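Local coordinates for protein sugar phosphate isomerase/epimerase (Parabacteroides distasonis, PDB 3L23) that probably acts as a metal-dependent sugar phosphate isomerase or epimerase and binds a magnesium ion in a TIM-barrel fold, at residues A[74-79]-A[271-276]; A[33-38]-A[44-49]; A[20-25]-A[287-292]; A[17-20]-A[25-28]. All coordinates share one frame; numbering follows the deposited sequence.

Contact 1: A[74-79]-A[271-276]; sequences KIISSH and DYFVEL. With MG (magnesium ion), chain B; EDO (1,2-ethanediol), chain F.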
loop_
_atom_site.group_PDB
_atom_site.type_symbol
_atom_site.label_atom_id
_atom_site.label_comp_id
_atom_site.label_asym_id
_atom_site.label_seq_id
_atom_site.Cartn_x
_atom_site.Cartn_y
_atom_site.Cartn_z
ATOM N N LYS A 74 5.340 -13.496 8.641
ATOM C CA LYS A 74 4.990 -13.947 7.290
ATOM C C LYS A 74 4.863 -12.771 6.368
ATOM O O LYS A 74 4.220 -11.786 6.718
ATOM C CB LYS A 74 3.669 -14.697 7.281
ATOM C CG LYS A 74 3.441 -15.499 6.009
ATOM N N ILE A 75 5.457 -12.890 5.182
ATOM C CA ILE A 75 5.331 -11.870 4.151
ATOM C C ILE A 75 4.032 -12.102 3.387
ATOM O O ILE A 75 3.849 -13.150 2.756
ATOM C CB ILE A 75 6.545 -11.879 3.182
ATOM C CG1 ILE A 75 7.862 -11.620 3.947
ATOM C CG2 ILE A 75 6.343 -10.880 2.047
ATOM C CD1 ILE A 75 9.088 -11.870 3.060
ATOM N N ILE A 76 3.128 -11.125 3.483
ATOM C CA ILE A 76 1.784 -11.179 2.907
ATOM C C ILE A 76 1.623 -10.264 1.705
ATOM O O ILE A 76 0.867 -10.561 0.782
ATOM C CB ILE A 76 0.743 -10.719 3.973
ATOM C CG1 ILE A 76 0.816 -11.612 5.213
ATOM C CG2 ILE A 76 -0.718 -10.653 3.422
ATOM C CD1 ILE A 76 0.642 -13.095 4.942
ATOM N N SER A 77 2.324 -9.134 1.713
ATOM C CA SER A 77 2.118 -8.122 0.713
ATOM C C SER A 77 3.405 -7.373 0.429
ATOM O O SER A 77 4.389 -7.470 1.167
ATOM C CB SER A 77 1.023 -7.163 1.204
ATOM O OG SER A 77 0.704 -6.169 0.266
ATOM N N SER A 78 3.406 -6.660 -0.678
ATOM C CA SER A 78 4.563 -5.859 -1.086
ATOM C C SER A 78 4.146 -4.643 -1.908
ATOM O O SER A 78 3.316 -4.767 -2.800
ATOM C CB SER A 78 5.548 -6.720 -1.891
ATOM O OG SER A 78 6.719 -6.026 -2.303
ATOM N N HIS A 79 4.785 -3.502 -1.608
ATOM C CA HIS A 79 4.639 -2.240 -2.308
ATOM C C HIS A 79 5.733 -2.070 -3.312
ATOM O O HIS A 79 6.895 -2.058 -2.973
ATOM C CB HIS A 79 4.709 -1.046 -1.359
ATOM C CG HIS A 79 3.408 -0.705 -0.746
ATOM N ND1 HIS A 79 3.151 0.530 -0.192
ATOM C CD2 HIS A 79 2.276 -1.425 -0.616
ATOM C CE1 HIS A 79 1.910 0.547 0.258
ATOM N NE2 HIS A 79 1.359 -0.625 0.020
ATOM N N ASP A 271 -7.184 -8.397 5.857
ATOM C CA ASP A 271 -5.803 -7.995 6.003
ATOM C C ASP A 271 -5.681 -6.499 6.185
ATOM O O ASP A 271 -6.310 -5.739 5.474
ATOM C CB ASP A 271 -5.014 -8.438 4.758
ATOM C CG ASP A 271 -4.877 -9.957 4.682
ATOM O OD1 ASP A 271 -4.233 -10.517 5.605
ATOM O OD2 ASP A 271 -5.412 -10.547 3.727
ATOM N N TYR A 272 -4.868 -6.097 7.159
ATOM C CA TYR A 272 -4.487 -4.729 7.313
ATOM C C TYR A 272 -3.033 -4.638 7.730
ATOM O O TYR A 272 -2.455 -5.595 8.281
ATOM C CB TYR A 272 -5.384 -3.965 8.304
ATOM C CG TYR A 272 -5.186 -4.342 9.754
ATOM C CD1 TYR A 272 -4.205 -3.757 10.544
ATOM C CD2 TYR A 272 -5.999 -5.275 10.354
ATOM C CE1 TYR A 272 -4.038 -4.090 11.875
ATOM C CE2 TYR A 272 -5.814 -5.618 11.684
ATOM C CZ TYR A 272 -4.842 -4.998 12.439
ATOM O OH TYR A 272 -4.648 -5.333 13.778
ATOM N N PHE A 273 -2.451 -3.480 7.438
ATOM C CA PHE A 273 -1.074 -3.143 7.823
ATOM C C PHE A 273 -0.981 -1.797 8.527
ATOM O O PHE A 273 -1.532 -0.781 8.074
ATOM C CB PHE A 273 -0.168 -3.149 6.609
ATOM C CG PHE A 273 -0.189 -4.452 5.894
ATOM C CD1 PHE A 273 0.510 -5.523 6.402
ATOM C CD2 PHE A 273 -1.050 -4.664 4.831
ATOM C CE1 PHE A 273 0.435 -6.771 5.793
ATOM C CE2 PHE A 273 -1.117 -5.879 4.196
ATOM C CZ PHE A 273 -0.389 -6.965 4.697
ATOM N N VAL A 274 -0.282 -1.816 9.654
ATOM C CA VAL A 274 0.105 -0.596 10.357
ATOM C C VAL A 274 1.120 0.190 9.570
ATOM O O VAL A 274 2.092 -0.362 9.038
ATOM C CB VAL A 274 0.713 -0.932 11.784
ATOM C CG1 VAL A 274 1.460 0.276 12.371
ATOM C CG2 VAL A 274 -0.389 -1.475 12.688
ATOM N N GLU A 275 0.923 1.505 9.518
ATOM C CA GLU A 275 1.889 2.391 8.920
ATOM C C GLU A 275 2.168 3.580 9.815
ATOM O O GLU A 275 1.250 4.107 10.470
ATOM C CB GLU A 275 1.389 2.865 7.565
ATOM C CG GLU A 275 2.402 3.773 6.916
ATOM C CD GLU A 275 2.078 4.089 5.486
ATOM O OE1 GLU A 275 0.915 4.051 5.098
ATOM O OE2 GLU A 275 3.015 4.406 4.736
ATOM N N LEU A 276 3.440 3.989 9.870
ATOM C CA LEU A 276 3.869 5.132 10.673
ATOM C C LEU A 276 4.865 5.950 9.864
ATOM O O LEU A 276 5.876 5.413 9.428
ATOM C CB LEU A 276 4.510 4.633 11.981
ATOM C CG LEU A 276 4.990 5.671 12.959
ATOM C CD1 LEU A 276 3.772 6.390 13.534
ATOM C CD2 LEU A 276 5.920 5.064 14.023
HETATM MG MG MG B . -0.088 3.963 3.381
HETATM C C1 EDO F . -3.530 -8.062 9.981
HETATM O O1 EDO F . -3.367 -8.233 8.557
HETATM C C2 EDO F . -4.862 -8.631 10.434
HETATM O O2 EDO F . -4.828 -10.028 10.197
HETATM O O HOH W 1 2.003 3.373 2.444
HETATM O O HOH W 2 0.681 5.870 2.828
#
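Phe273 reaches across the barrel interior and brings the outer end of its ring against Ile76 and Ser77. Its CZ lies 3.9 Å from Ile76 CG2, the isoleucine branch coming in at the ring edge, near its plane; Ser77 CB approaches the same CZ obliquely, at 3.8 Å. Because Ile76 CG1 stands anti to the carbonyl carbon (chi1 -59°), CG2 is the branch that faces the ring, and it also passes 4.1 Å from Asp271 OD1. The polar ends look to other strands: Ser77 OG is hydrogen-bonded to Glu47, while the Asp271 carboxylate takes a salt bridge from Lys45 and a hydrogen bond from Tyr124.

One residue further on, Tyr272 holds a 1,2-ethanediol, probably from the crystallisation liquor. Tyr272 N donates to the diol O1 at 3.0 Å and 160°, and O1 donates back to Tyr272 O at 2.8 Å, while C1 lies over one ring face, offset toward the rim; Lys45 NZ is the diol's other partner. A serine in place of Tyr272 could still offer both backbone atoms, but C1 would probably lose the ring surface it rests on.

Beyond Phe273 the extended side chain of Glu275 binds the magnesium ion through OE1 at 2.0 Å. Its OE2 accepts a 2.7 Å bond from water 1, itself a metal ligand. His165, Asp216, His242 and a second water complete six ligands, a metal site of the kind placed at the strand ends of a xylose isomerase-like TIM barrel.

Contact 2: A[33-38]-A[44-49]; sequences ANLRKV and SKLELA. With EDO (1,2-ethanediol), chain F.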
loop_
_atom_site.group_PDB
_atom_site.type_symbol
_atom_site.label_atom_id
_atom_site.label_comp_id
_atom_site.label_asym_id
_atom_site.label_seq_id
_atom_site.Cartn_x
_atom_site.Cartn_y
_atom_site.Cartn_z
ATOM N N ALA A 33 17.942 -9.827 14.282
ATOM C CA ALA A 33 17.481 -9.362 15.599
ATOM C C ALA A 33 16.407 -8.289 15.486
ATOM O O ALA A 33 15.436 -8.257 16.296
ATOM C CB ALA A 33 18.642 -8.848 16.451
ATOM N N ASN A 34 16.543 -7.394 14.505
ATOM C CA ASN A 34 15.514 -6.370 14.280
ATOM C C ASN A 34 14.170 -6.973 13.892
ATOM O O ASN A 34 13.130 -6.495 14.328
ATOM C CB ASN A 34 15.953 -5.332 13.245
ATOM C CG ASN A 34 17.185 -4.566 13.693
ATOM O OD1 ASN A 34 17.535 -4.589 14.874
ATOM N ND2 ASN A 34 17.912 -3.973 12.745
ATOM N N LEU A 35 14.192 -8.030 13.082
ATOM C CA LEU A 35 12.962 -8.721 12.684
ATOM C C LEU A 35 12.362 -9.460 13.899
ATOM O O LEU A 35 11.133 -9.479 14.076
ATOM C CB LEU A 35 13.210 -9.650 11.502
ATOM C CG LEU A 35 13.381 -8.940 10.156
ATOM C CD1 LEU A 35 14.138 -9.843 9.112
ATOM C CD2 LEU A 35 12.030 -8.469 9.647
ATOM N N ARG A 36 13.209 -10.028 14.742
ATOM C CA ARG A 36 12.754 -10.579 16.029
ATOM C C ARG A 36 12.079 -9.526 16.905
ATOM O O ARG A 36 11.056 -9.821 17.570
ATOM C CB ARG A 36 13.889 -11.254 16.792
ATOM C CG ARG A 36 14.373 -12.533 16.130
ATOM C CD ARG A 36 15.227 -13.377 17.057
ATOM N NE ARG A 36 16.469 -12.740 17.510
ATOM C CZ ARG A 36 17.635 -12.774 16.855
ATOM N NH1 ARG A 36 17.790 -13.409 15.705
ATOM N NH2 ARG A 36 18.678 -12.175 17.389
ATOM N N LYS A 37 12.620 -8.309 16.900
ATOM C CA LYS A 37 12.003 -7.189 17.655
ATOM C C LYS A 37 10.618 -6.864 17.115
ATOM O O LYS A 37 9.705 -6.558 17.874
ATOM C CB LYS A 37 12.907 -5.945 17.686
ATOM C CG LYS A 37 12.362 -4.755 18.563
ATOM C CD LYS A 37 13.454 -3.700 18.989
ATOM C CE LYS A 37 12.879 -2.614 19.978
ATOM N NZ LYS A 37 13.986 -1.804 20.719
ATOM N N VAL A 38 10.444 -6.927 15.795
ATOM C CA VAL A 38 9.137 -6.737 15.166
ATOM C C VAL A 38 8.118 -7.769 15.700
ATOM O O VAL A 38 7.024 -7.405 16.123
ATOM C CB VAL A 38 9.226 -6.800 13.629
ATOM C CG1 VAL A 38 7.848 -6.872 13.004
ATOM C CG2 VAL A 38 10.003 -5.568 13.118
ATOM N N SER A 44 2.764 -9.941 13.253
ATOM C CA SER A 44 2.917 -11.270 12.664
ATOM C C SER A 44 3.009 -11.334 11.137
ATOM O O SER A 44 3.476 -12.337 10.587
ATOM C CB SER A 44 1.724 -12.112 13.121
ATOM O OG SER A 44 0.541 -11.470 12.659
ATOM N N LYS A 45 2.547 -10.274 10.486
ATOM C CA LYS A 45 2.416 -10.174 9.054
ATOM C C LYS A 45 3.125 -8.926 8.523
ATOM O O LYS A 45 3.027 -7.836 9.104
ATOM C CB LYS A 45 0.912 -10.126 8.683
ATOM C CG LYS A 45 0.194 -11.429 8.989
ATOM C CD LYS A 45 -1.314 -11.278 9.167
ATOM C CE LYS A 45 -2.036 -10.944 7.868
ATOM N NZ LYS A 45 -3.562 -11.030 8.027
ATOM N N LEU A 46 3.837 -9.073 7.416
ATOM C CA LEU A 46 4.605 -7.969 6.825
ATOM C C LEU A 46 4.097 -7.589 5.450
ATOM O O LEU A 46 3.711 -8.460 4.694
ATOM C CB LEU A 46 6.049 -8.360 6.673
ATOM C CG LEU A 46 6.787 -8.719 7.965
ATOM C CD1 LEU A 46 8.237 -9.107 7.602
ATOM C CD2 LEU A 46 6.730 -7.611 9.039
ATOM N N GLU A 47 4.074 -6.289 5.176
ATOM C CA GLU A 47 3.987 -5.780 3.827
ATOM C C GLU A 47 5.330 -5.119 3.565
ATOM O O GLU A 47 5.781 -4.244 4.348
ATOM C CB GLU A 47 2.878 -4.782 3.693
ATOM C CG GLU A 47 2.716 -4.247 2.249
ATOM C CD GLU A 47 1.519 -3.338 2.195
ATOM O OE1 GLU A 47 1.599 -2.240 2.807
ATOM O OE2 GLU A 47 0.496 -3.736 1.583
ATOM N N LEU A 48 5.981 -5.559 2.484
ATOM C CA LEU A 48 7.311 -5.083 2.120
ATOM C C LEU A 48 7.281 -3.684 1.491
ATOM O O LEU A 48 6.241 -3.218 1.011
ATOM C CB LEU A 48 7.953 -6.049 1.125
ATOM C CG LEU A 48 7.995 -7.526 1.472
ATOM C CD1 LEU A 48 8.616 -8.323 0.303
ATOM C CD2 LEU A 48 8.762 -7.746 2.796
ATOM N N ALA A 49 8.433 -3.028 1.548
ATOM C CA ALA A 49 8.731 -1.855 0.759
ATOM C C ALA A 49 10.152 -2.050 0.361
ATOM O O ALA A 49 10.878 -2.847 0.984
ATOM C CB ALA A 49 8.597 -0.589 1.563
HETATM C C1 EDO F . -3.530 -8.062 9.981
HETATM O O1 EDO F . -3.367 -8.233 8.557
HETATM C C2 EDO F . -4.862 -8.631 10.434
HETATM O O2 EDO F . -4.828 -10.028 10.197
#
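The helical turn bearing Leu35 and Val38 lies over the face of strand 45-48 from which Leu46 projects, the CA atoms coming nearest, at 8.1 Å, between Val38 and Ser44. Regular helical bonds, such as Lys37 N to Ala33 O at 2.9 Å, keep Leu35 and Val38 on the same side of the helix. Leu46 meets them with its two methyl branches: CD2 is 4.2 Å from Val38 CG1, and CD1 is 4.4 Å from Leu35 CD2, a looser touch. No hydrogen bond joins the two segments, so apolar contact alone carries the interface.

This is the inner surface of a beta-alpha-beta crossover, in which helix 31-40 links the parallel neighbours 16-18 and 45-52 of the barrel. Val38 also touches Leu17 of the first strand, and Leu46 packs on Ala68 of helix 61-70.

Strand alternation sends Lys45 to the opposite face. Bent at chi3 (70°), its chain brings NZ to both oxygens of a 1,2-ethanediol, 2.7 Å from O2 and 2.9 Å from O1, and into a salt bridge with Asp271. A methionine at Lys45 would remove the two bonds from NZ to the diol and would probably leave the Asp271 carboxylate without this charge partner.

Contact 3: A[20-25]-A[287-292]; sequences YSLSQE and AGVKDC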
loop_
_atom_site.group_PDB
_atom_site.type_symbol
_atom_site.label_atom_id
_atom_site.label_comp_id
_atom_site.label_asym_id
_atom_site.label_seq_id
_atom_site.Cartn_x
_atom_site.Cartn_y
_atom_site.Cartn_z
ATOM N N TYR A 20 8.142 -0.061 5.766
ATOM C CA TYR A 20 8.676 1.283 5.527
ATOM C C TYR A 20 8.538 2.160 6.784
ATOM O O TYR A 20 9.280 3.086 6.972
ATOM C CB TYR A 20 7.907 1.936 4.378
ATOM C CG TYR A 20 8.500 3.191 3.797
ATOM C CD1 TYR A 20 9.663 3.152 3.058
ATOM C CD2 TYR A 20 7.829 4.389 3.885
ATOM C CE1 TYR A 20 10.181 4.308 2.481
ATOM C CE2 TYR A 20 8.330 5.541 3.326
ATOM C CZ TYR A 20 9.490 5.503 2.624
ATOM O OH TYR A 20 9.988 6.659 2.031
ATOM N N SER A 21 7.608 1.800 7.646
ATOM C CA SER A 21 7.418 2.468 8.932
ATOM C C SER A 21 8.688 2.531 9.758
ATOM O O SER A 21 8.873 3.464 10.520
ATOM C CB SER A 21 6.363 1.723 9.760
ATOM O OG SER A 21 5.125 1.662 9.039
ATOM N N LEU A 22 9.546 1.534 9.618
ATOM C CA LEU A 22 10.800 1.470 10.363
ATOM C C LEU A 22 11.980 2.152 9.680
ATOM O O LEU A 22 13.031 2.315 10.276
ATOM C CB LEU A 22 11.135 0.000 10.606
ATOM C CG LEU A 22 10.099 -0.780 11.417
ATOM C CD1 LEU A 22 10.421 -2.273 11.324
ATOM C CD2 LEU A 22 10.091 -0.313 12.841
ATOM N N SER A 23 11.800 2.529 8.407
ATOM C CA SER A 23 12.828 3.216 7.654
ATOM C C SER A 23 14.139 2.398 7.707
ATOM O O SER A 23 14.128 1.134 7.712
ATOM C CB SER A 23 12.964 4.668 8.157
ATOM O OG SER A 23 13.940 5.404 7.387
ATOM N N GLN A 24 15.265 3.077 7.758
ATOM C CA GLN A 24 16.523 2.354 7.787
ATOM C C GLN A 24 16.841 1.729 9.134
ATOM O O GLN A 24 17.795 0.956 9.211
ATOM C CB GLN A 24 17.666 3.247 7.265
ATOM C CG GLN A 24 17.484 3.592 5.745
ATOM C CD GLN A 24 17.334 2.348 4.819
ATOM O OE1 GLN A 24 18.273 1.562 4.666
ATOM N NE2 GLN A 24 16.154 2.191 4.197
ATOM N N GLU A 25 16.015 1.952 10.165
ATOM C CA GLU A 25 16.233 1.285 11.461
ATOM C C GLU A 25 16.151 -0.252 11.350
ATOM O O GLU A 25 16.878 -0.980 12.038
ATOM C CB GLU A 25 15.265 1.809 12.521
ATOM C CG GLU A 25 15.419 3.311 12.807
ATOM C CD GLU A 25 14.356 3.835 13.770
ATOM O OE1 GLU A 25 13.879 3.042 14.641
ATOM O OE2 GLU A 25 14.074 5.067 13.675
ATOM N N ALA A 287 10.247 2.884 18.389
ATOM C CA ALA A 287 9.500 3.311 19.571
ATOM C C ALA A 287 8.042 3.609 19.183
ATOM O O ALA A 287 7.109 3.159 19.839
ATOM C CB ALA A 287 10.200 4.518 20.259
ATOM N N GLY A 288 7.833 4.363 18.115
ATOM C CA GLY A 288 6.482 4.688 17.686
ATOM C C GLY A 288 5.719 3.474 17.196
ATOM O O GLY A 288 4.527 3.350 17.448
ATOM N N VAL A 289 6.379 2.586 16.450
ATOM C CA VAL A 289 5.757 1.342 15.989
ATOM C C VAL A 289 5.288 0.445 17.164
ATOM O O VAL A 289 4.210 -0.173 17.114
ATOM C CB VAL A 289 6.693 0.597 14.994
ATOM C CG1 VAL A 289 6.236 -0.852 14.757
ATOM C CG2 VAL A 289 6.751 1.384 13.660
ATOM N N LYS A 290 6.071 0.394 18.221
ATOM C CA LYS A 290 5.640 -0.292 19.444
ATOM C C LYS A 290 4.352 0.280 20.000
ATOM O O LYS A 290 3.410 -0.463 20.299
ATOM C CB LYS A 290 6.739 -0.177 20.493
ATOM C CG LYS A 290 6.426 -0.763 21.895
ATOM C CD LYS A 290 6.278 -2.282 21.853
ATOM C CE LYS A 290 6.443 -2.972 23.245
ATOM N NZ LYS A 290 5.417 -2.459 24.264
ATOM N N ASP A 291 4.297 1.601 20.092
ATOM C CA ASP A 291 3.146 2.280 20.645
ATOM C C ASP A 291 1.890 2.019 19.790
ATOM O O ASP A 291 0.777 1.871 20.325
ATOM C CB ASP A 291 3.404 3.781 20.764
ATOM C CG ASP A 291 4.348 4.149 21.903
ATOM O OD1 ASP A 291 4.690 3.295 22.772
ATOM O OD2 ASP A 291 4.719 5.335 21.974
ATOM N N CYS A 292 2.069 1.984 18.468
ATOM C CA CYS A 292 0.958 1.626 17.561
ATOM C C CYS A 292 0.422 0.194 17.820
ATOM O O CYS A 292 -0.782 -0.035 17.851
ATOM C CB CYS A 292 1.344 1.789 16.104
ATOM S SG CYS A 292 1.611 3.539 15.623
#
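Val289 points its CG2 methyl at the 3-10 turn that includes Ser21 and Leu22, which receive it together. Leu22 CD2 lies 3.8 Å from Val289 CG2 and Ser21 CB 3.9 Å from the same methyl. The leucine and valine side chains cross at about a right angle, and Leu22 CD2 is also 4.1 Å from Val289 CB. With CG1 anti to the backbone N (chi1 166°), Val289 turns CG2 to the turn and its other branch toward Leu17 of the first strand.

In the TIM barrel this is where the chain closes on itself: helix 285-298, which follows the last strand, packs against the loop that leaves strand 16-18. Ser21 is buried, and its OG is hydrogen-bonded to Gln18 O and Leu276 N, so the hydroxyl is satisfied while its CB faces the valine.

Past Leu22 the contact opens out. The nearest approach of the Glu25 side chain, OE1 to Ala287 N, is 5.2 Å, yet its carboxylate accepts the backbone N-H groups of Gln285 and Phe286 in the first turn of the same helix. Ser23 and Gln24 are exposed, and so, within the single chain, is Lys290, whose NZ forms a salt bridge with Asp294.

Contact 4: A[17-20]-A[25-28]; sequences LQIY and ELYK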
loop_
_atom_site.group_PDB
_atom_site.type_symbol
_atom_site.label_atom_id
_atom_site.label_comp_id
_atom_site.label_asym_id
_atom_site.label_seq_id
_atom_site.Cartn_x
_atom_site.Cartn_y
_atom_site.Cartn_z
ATOM N N LEU A 17 2.354 -5.169 9.605
ATOM C CA LEU A 17 3.210 -3.972 9.555
ATOM C C LEU A 17 3.727 -3.695 8.149
ATOM O O LEU A 17 4.306 -4.589 7.502
ATOM C CB LEU A 17 4.444 -4.121 10.460
ATOM C CG LEU A 17 5.401 -2.955 10.688
ATOM C CD1 LEU A 17 4.708 -1.684 11.255
ATOM C CD2 LEU A 17 6.609 -3.352 11.581
ATOM N N GLN A 18 3.576 -2.452 7.697
ATOM C CA GLN A 18 4.234 -2.003 6.483
ATOM C C GLN A 18 5.634 -1.591 6.938
ATOM O O GLN A 18 5.830 -0.627 7.706
ATOM C CB GLN A 18 3.440 -0.878 5.818
ATOM C CG GLN A 18 4.158 -0.009 4.814
ATOM C CD GLN A 18 4.963 -0.755 3.777
ATOM O OE1 GLN A 18 6.180 -0.752 3.843
ATOM N NE2 GLN A 18 4.288 -1.377 2.791
ATOM N N ILE A 19 6.627 -2.342 6.487
ATOM C CA ILE A 19 7.972 -2.162 7.028
ATOM C C ILE A 19 8.639 -0.807 6.743
ATOM O O ILE A 19 9.629 -0.448 7.414
ATOM C CB ILE A 19 8.935 -3.304 6.592
ATOM C CG1 ILE A 19 9.229 -3.278 5.093
ATOM C CG2 ILE A 19 8.357 -4.675 7.016
ATOM C CD1 ILE A 19 10.237 -4.412 4.618
ATOM N N TYR A 20 8.142 -0.061 5.766
ATOM C CA TYR A 20 8.676 1.283 5.527
ATOM C C TYR A 20 8.538 2.160 6.784
ATOM O O TYR A 20 9.280 3.086 6.972
ATOM C CB TYR A 20 7.907 1.936 4.378
ATOM C CG TYR A 20 8.500 3.191 3.797
ATOM C CD1 TYR A 20 9.663 3.152 3.058
ATOM C CD2 TYR A 20 7.829 4.389 3.885
ATOM C CE1 TYR A 20 10.181 4.308 2.481
ATOM C CE2 TYR A 20 8.330 5.541 3.326
ATOM C CZ TYR A 20 9.490 5.503 2.624
ATOM O OH TYR A 20 9.988 6.659 2.031
ATOM N N GLU A 25 16.015 1.952 10.165
ATOM C CA GLU A 25 16.233 1.285 11.461
ATOM C C GLU A 25 16.151 -0.252 11.350
ATOM O O GLU A 25 16.878 -0.980 12.038
ATOM C CB GLU A 25 15.265 1.809 12.521
ATOM C CG GLU A 25 15.419 3.311 12.807
ATOM C CD GLU A 25 14.356 3.835 13.770
ATOM O OE1 GLU A 25 13.879 3.042 14.641
ATOM O OE2 GLU A 25 14.074 5.067 13.675
ATOM N N LEU A 26 15.292 -0.735 10.462
ATOM C CA LEU A 26 15.197 -2.164 10.194
ATOM C C LEU A 26 16.518 -2.739 9.677
ATOM O O LEU A 26 16.833 -3.891 9.952
ATOM C CB LEU A 26 14.079 -2.452 9.210
ATOM C CG LEU A 26 13.819 -3.940 8.855
ATOM C CD1 LEU A 26 13.575 -4.771 10.102
ATOM C CD2 LEU A 26 12.679 -4.041 7.796
ATOM N N TYR A 27 17.292 -1.961 8.929
ATOM C CA TYR A 27 18.499 -2.464 8.306
ATOM C C TYR A 27 19.794 -2.087 9.026
ATOM O O TYR A 27 20.884 -2.506 8.610
ATOM C CB TYR A 27 18.538 -2.019 6.832
ATOM C CG TYR A 27 17.367 -2.529 6.055
ATOM C CD1 TYR A 27 17.355 -3.821 5.534
ATOM C CD2 TYR A 27 16.242 -1.735 5.856
ATOM C CE1 TYR A 27 16.260 -4.302 4.825
ATOM C CE2 TYR A 27 15.125 -2.219 5.184
ATOM C CZ TYR A 27 15.144 -3.494 4.656
ATOM O OH TYR A 27 14.036 -3.930 3.972
ATOM N N LYS A 28 19.687 -1.338 10.128
ATOM C CA LYS A 28 20.846 -0.951 10.929
ATOM C C LYS A 28 21.161 -2.007 11.977
ATOM O O LYS A 28 20.308 -2.379 12.762
ATOM C CB LYS A 28 20.596 0.397 11.614
ATOM C CG LYS A 28 21.664 0.794 12.617
#
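Next to Ile19, which meets Leu26 across this contact, the amide of Tyr20 is held from two residues back: Tyr20 N donates to Gln18 OE1 at 2.8 Å, nearly straight at 166°. The donor lies in the carbonyl plane, on a lone pair, with a C=O...N angle of 137°. Here the first strand of the TIM barrel, 16-18, gives way to a 3-10 turn and then to the loop leading to helix 31-40. Gln18 NE2 donates to Glu47 OE1 and Leu48 O on the neighbouring strand, so both ends of the amide are used and its rotation is fixed.

Across the contact the meeting is apolar. The CA atoms of Ile19 and Leu26 come to 7.9 Å, and Leu26 CD2 fills the interval, 4.0 Å from Ile19 CB and equally close to Ile19 CD1. Ile19 adopts an uncommon first torsion for isoleucine, with CG1 between the backbone N and the carbonyl carbon (chi1 68°), and this swings CD1 out to meet the loop. Ile19 also packs on Leu46, Leu48 and Phe64. Asn34 ND2 is hydrogen-bonded to Leu26 O and Lys28 O, tying the loop to the coming helix. Tyr27, crossing Ile19 at about a right angle, brings its OH to 3.9 Å from Ile19 CD1, while Leu26 CG sits over one face of the tyrosine ring, offset toward its rim.

Contact 1 is the most central of the four, about 8 Å from the chain centre, and mixes ring packing with charge and a metal; the other three lie about 15 to 16 Å out and are joined mainly by aliphatic groups, with no hydrogen bond across the segments. In all four most of the touching residues are buried. Contacts 2 and 4 belong to the same beta-alpha-beta unit, while contacts 3 and 4 overlap in the loop after strand 16-18, one packing it on helix 285-298, the other on Ile19. Strand 45-52 connects the levels: Leu46 faces the helix in contact 2, whereas Lys45 and Glu47 reach Asp271 and Ser77 of contact 1.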